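Side-chain contacts in sensor protein (Vibrio parahaemolyticus, PDB 3I9Y), which is the sensor domain of the TMAO-responsive receptor TorS, a membrane protein that probably acts as an ATP-dependent histidine kinase: residues 177-180 with 181-185; 234-237 with 238-241. All coordinates share one frame; numbering follows the deposited sequence.

Contact 1. Residues 177-180 with 181-185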
loop_
_atom_site.group_PDB
_atom_site.type_symbol
_atom_site.label_atom_id
_atom_site.label_comp_id
_atom_site.label_asym_id
_atom_site.label_seq_id
_atom_site.Cartn_x
_atom_site.Cartn_y
_atom_site.Cartn_z
ATOM N N ILE A 177 6.526 -8.406 -15.380
ATOM C CA ILE A 177 6.609 -7.246 -14.505
ATOM C C ILE A 177 5.225 -6.529 -14.544
ATOM O O ILE A 177 4.761 -6.237 -13.470
ATOM C CB ILE A 177 7.648 -6.307 -15.042
ATOM C CG1 ILE A 177 9.009 -6.981 -14.721
ATOM C CG2 ILE A 177 7.686 -5.066 -14.085
ATOM C CD1 ILE A 177 10.194 -5.925 -15.275
ATOM N N GLU A 178 4.545 -6.278 -15.722
ATOM C CA GLU A 178 3.223 -5.610 -15.726
ATOM C C GLU A 178 2.246 -6.474 -14.920
ATOM O O GLU A 178 1.390 -5.928 -14.165
ATOM C CB GLU A 178 2.624 -5.500 -17.234
ATOM C CG GLU A 178 3.618 -4.584 -18.009
ATOM C CD GLU A 178 3.415 -3.092 -17.777
ATOM O OE1 GLU A 178 2.559 -2.740 -16.948
ATOM O OE2 GLU A 178 4.132 -2.313 -18.465
ATOM N N GLU A 179 2.335 -7.839 -15.004
ATOM C CA GLU A 179 1.325 -8.612 -14.302
ATOM C C GLU A 179 1.587 -8.519 -12.723
ATOM O O GLU A 179 0.641 -8.423 -11.902
ATOM C CB GLU A 179 1.510 -10.093 -14.662
ATOM C CG GLU A 179 0.600 -10.812 -13.751
ATOM C CD GLU A 179 0.407 -12.254 -14.066
ATOM O OE1 GLU A 179 1.411 -12.879 -14.460
ATOM O OE2 GLU A 179 -0.772 -12.824 -13.831
ATOM N N ALA A 180 2.880 -8.699 -12.331
ATOM C CA ALA A 180 3.280 -8.685 -10.968
ATOM C C ALA A 180 2.775 -7.411 -10.213
ATOM O O ALA A 180 2.249 -7.610 -9.127
ATOM C CB ALA A 180 4.804 -8.801 -10.755
ATOM N N ARG A 181 2.711 -6.185 -10.802
ATOM C CA ARG A 181 2.344 -5.088 -9.939
ATOM C C ARG A 181 0.859 -5.030 -9.782
ATOM O O ARG A 181 0.348 -4.107 -9.114
ATOM C CB ARG A 181 2.898 -3.839 -10.525
ATOM C CG ARG A 181 2.117 -3.622 -11.726
ATOM C CD ARG A 181 2.808 -2.906 -12.794
ATOM N NE ARG A 181 2.649 -1.499 -12.718
ATOM C CZ ARG A 181 2.611 -0.575 -13.652
ATOM N NH1 ARG A 181 2.631 -0.622 -14.947
ATOM N NH2 ARG A 181 3.094 0.655 -13.195
ATOM N N THR A 182 0.098 -5.993 -10.366
ATOM C CA THR A 182 -1.379 -5.904 -10.215
ATOM C C THR A 182 -1.788 -7.067 -9.310
ATOM O O THR A 182 -2.901 -7.169 -9.007
ATOM C CB THR A 182 -2.214 -6.179 -11.499
ATOM O OG1 THR A 182 -2.012 -7.562 -11.893
ATOM C CG2 THR A 182 -1.834 -5.203 -12.659
ATOM N N LEU A 183 -0.916 -7.885 -8.885
ATOM C CA LEU A 183 -1.366 -9.043 -8.106
ATOM C C LEU A 183 -1.650 -8.667 -6.637
ATOM O O LEU A 183 -0.944 -7.795 -6.005
ATOM C CB LEU A 183 -0.257 -10.151 -8.047
ATOM C CG LEU A 183 0.270 -10.788 -9.372
ATOM C CD1 LEU A 183 1.361 -11.931 -9.145
ATOM C CD2 LEU A 183 -1.064 -11.463 -10.051
ATOM N N THR A 184 -2.694 -9.340 -6.092
ATOM C CA THR A 184 -3.036 -9.101 -4.698
ATOM C C THR A 184 -2.774 -10.423 -3.955
ATOM O O THR A 184 -3.120 -10.579 -2.782
ATOM C CB THR A 184 -4.540 -8.736 -4.502
ATOM O OG1 THR A 184 -5.270 -9.784 -5.130
ATOM C CG2 THR A 184 -5.012 -7.440 -5.196
ATOM N N ASN A 185 -2.132 -11.393 -4.560
ATOM C CA ASN A 185 -1.935 -12.646 -3.770
ATOM C C ASN A 185 -0.491 -12.819 -3.553
ATOM O O ASN A 185 0.226 -12.875 -4.525
ATOM C CB ASN A 185 -2.480 -13.875 -4.565
ATOM C CG ASN A 185 -2.154 -15.234 -3.868
ATOM O OD1 ASN A 185 -1.013 -15.707 -3.799
ATOM N ND2 ASN A 185 -3.220 -15.868 -3.329
HETATM O O HOH W 1 1.383 -6.709 -6.482
#

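Contact 2. Residues 234-237 with 238-241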
loop_
_atom_site.group_PDB
_atom_site.type_symbol
_atom_site.label_atom_id
_atom_site.label_comp_id
_atom_site.label_asym_id
_atom_site.label_seq_id
_atom_site.Cartn_x
_atom_site.Cartn_y
_atom_site.Cartn_z
ATOM N N THR A 234 10.821 -7.068 -4.186
ATOM C CA THR A 234 10.700 -7.108 -2.742
ATOM C C THR A 234 9.896 -5.881 -2.392
ATOM O O THR A 234 9.283 -5.925 -1.373
ATOM C CB THR A 234 12.001 -7.033 -1.985
ATOM O OG1 THR A 234 12.532 -5.765 -2.284
ATOM C CG2 THR A 234 13.079 -7.969 -2.609
ATOM N N ILE A 235 9.736 -4.836 -3.237
ATOM C CA ILE A 235 8.873 -3.648 -2.841
ATOM C C ILE A 235 7.393 -4.073 -3.025
ATOM O O ILE A 235 6.485 -3.727 -2.216
ATOM C CB ILE A 235 9.199 -2.409 -3.671
ATOM C CG1 ILE A 235 10.741 -2.093 -3.464
ATOM C CG2 ILE A 235 8.350 -1.258 -3.083
ATOM C CD1 ILE A 235 11.227 -0.931 -4.444
ATOM N N LEU A 236 7.149 -4.972 -4.013
ATOM C CA LEU A 236 5.772 -5.491 -4.212
ATOM C C LEU A 236 5.364 -6.310 -2.976
ATOM O O LEU A 236 4.123 -6.259 -2.565
ATOM C CB LEU A 236 5.596 -6.379 -5.477
ATOM C CG LEU A 236 5.622 -5.427 -6.703
ATOM C CD1 LEU A 236 5.797 -6.452 -7.969
ATOM C CD2 LEU A 236 4.258 -4.734 -6.946
ATOM N N LEU A 237 6.327 -7.046 -2.384
ATOM C CA LEU A 237 5.942 -7.788 -1.161
ATOM C C LEU A 237 5.681 -6.819 0.024
ATOM O O LEU A 237 4.771 -7.108 0.842
ATOM C CB LEU A 237 7.011 -8.884 -0.698
ATOM C CG LEU A 237 7.245 -9.796 -1.988
ATOM C CD1 LEU A 237 8.545 -10.591 -2.025
ATOM C CD2 LEU A 237 6.030 -10.854 -2.017
ATOM N N GLN A 238 6.489 -5.713 0.136
ATOM C CA GLN A 238 6.222 -4.832 1.213
ATOM C C GLN A 238 4.831 -4.187 0.974
ATOM O O GLN A 238 4.188 -3.938 1.919
ATOM C CB GLN A 238 7.305 -3.723 1.233
ATOM C CG GLN A 238 8.615 -4.384 1.762
ATOM C CD GLN A 238 9.873 -3.520 1.215
ATOM O OE1 GLN A 238 9.712 -2.634 0.385
ATOM N NE2 GLN A 238 11.005 -3.841 1.621
ATOM N N GLN A 239 4.458 -3.844 -0.270
ATOM C CA GLN A 239 3.213 -3.171 -0.518
ATOM C C GLN A 239 2.156 -4.271 -0.136
ATOM O O GLN A 239 1.119 -3.916 0.444
ATOM C CB GLN A 239 3.025 -2.877 -2.017
ATOM C CG GLN A 239 1.680 -2.513 -2.384
ATOM C CD GLN A 239 1.662 -2.054 -3.856
ATOM O OE1 GLN A 239 1.611 -2.947 -4.824
ATOM N NE2 GLN A 239 1.627 -0.764 -4.075
ATOM N N TYR A 240 2.384 -5.559 -0.443
ATOM C CA TYR A 240 1.286 -6.509 -0.037
ATOM C C TYR A 240 1.076 -6.475 1.522
ATOM O O TYR A 240 -0.021 -6.414 1.991
ATOM C CB TYR A 240 1.641 -7.960 -0.421
ATOM C CG TYR A 240 0.772 -8.998 0.195
ATOM C CD1 TYR A 240 -0.426 -9.359 -0.446
ATOM C CD2 TYR A 240 1.135 -9.646 1.355
ATOM C CE1 TYR A 240 -1.257 -10.458 0.035
ATOM C CE2 TYR A 240 0.242 -10.663 1.930
ATOM C CZ TYR A 240 -0.928 -11.064 1.249
ATOM O OH TYR A 240 -1.879 -11.920 1.817
ATOM N N GLU A 241 2.148 -6.635 2.283
ATOM C CA GLU A 241 2.113 -6.645 3.755
ATOM C C GLU A 241 1.534 -5.307 4.287
ATOM O O GLU A 241 0.715 -5.349 5.177
ATOM C CB GLU A 241 3.494 -6.791 4.431
ATOM C CG GLU A 241 4.244 -7.806 3.780
ATOM C CD GLU A 241 5.878 -7.921 4.182
ATOM O OE1 GLU A 241 6.800 -7.057 3.962
ATOM O OE2 GLU A 241 6.217 -8.995 4.718
HETATM O O HOH W 2 1.935 -5.655 -4.147
#

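Contact 1. Residues 177-180 with 181-185
Glu-178 and Arg-181 run side by side at the C-terminal end of helix 158-180, and NH1 of Arg-181 donates to OE1 of Glu-178 at 2.9 Å, in a salt bridge. The oxygen lies at the edge of the guanidinium, close to its plane, and the carboxylate is approached on its syn side; the two planes are 53° apart. A bend at chi2 (-81°) folds the carboxylate of Glu-178 back toward the arginine. The other terminal nitrogen of Arg-181, NH2, forms a salt bridge with OD1 of Asp-98 on helix 63-114, so the guanidinium links two acidic groups and its rotation is restricted.

The backbone leaves the helix through a type I turn from Ala-180 to Leu-183. Arg-181 N still reaches Ile-177 O, but weakly, at 3.4 Å. Glu-179 O, by contrast, is gripped twice by Thr-182: N lies 2.9 Å away and well above the carbonyl plane, while OG1 donates at 2.8 Å from nearer that plane. Thr-182 chi1 of 65° sets the hydroxyl between its own N and carbonyl carbon, turned back to this acceptor. Leu-183 N closes the turn on Ala-180 O at 3.2 Å, and a water lies 2.9 Å from Ala-180 O and 2.6 Å from Leu-183 O, within hydrogen-bonding distance of both.

CD2 of Leu-183 packs 4.0 Å from OE2 of Glu-179. Arg-188 serves both sides of the turn: its NH2 forms a salt bridge with Glu-179 OE1, and its N donates to OD1 of Asn-185, which caps the start of helix 186-208. Around this corner of the sensor domain, Ile-177 packs on Phe-196 of helix 186-208 and on Val-101 and Met-104 of helix 63-114, while Ala-180 faces Phe-233 and Leu-236 of helix 232-267.

Contact 2. Residues 234-237 with 238-241
Four successive i to i+4 bonds, from the N atoms of Gln-238, Gln-239, Tyr-240 and Glu-241 to the O atoms of Thr-234, Ile-235, Leu-236 and Leu-237, define 234-241 as regular alpha-helix within helix 232-267 of the sensor domain, two stacked four-helix bundles. Their N-H...O angles run from 148° to 176°, the straightest being Glu-241 N to Leu-237 O at 3.0 Å.

The side chain of Gln-238 crosses that of Ile-235 at an oblique angle. With CG beside the backbone N (chi1 -74°) and the chain extended beyond it, CG and CD each pass 3.6 Å from Thr-234 O, and OE1 comes to 3.5 Å from Ile-235 CA and 4.0 Å from Ile-235 CG2, a packing contact. Ile-235 also meets Ile-97 and Arg-100 of helix 63-114. Leu-237 turns instead to Val-186 and Ile-189 of helix 186-208, and Tyr-240 shares Val-186 with it.

Leu-236 and Gln-239 lie alongside each other, pointing the same way, with Leu-236 CD2 3.8 Å from Gln-239 OE1. A water sits between this pair, 2.8 Å from both Leu-236 O and Gln-239 OE1, while Leu-236 O itself accepts from Tyr-240 N.

Following the chain from the N terminus, helix 63-114, which precedes both contacts, supplies partners to each. Contact 1 then closes the tight turn that ends helix 158-180 and leads into helix 186-208. Contact 2 lies later, one turn meeting the next within helix 232-267, and closes no loop. The two are in series, neither nested nor crossed, but their centres are only about 11 Å apart. They touch directly: Arg-181 CA lies 3.6 Å from Leu-236 CD2, and Thr-184 O lies 3.4 Å from Tyr-240 CE1, both as packing. The connection 181-185 rests against helix 232-267, and the partners of both contacts together join helices 63-114, 158-180, 186-208 and 232-267.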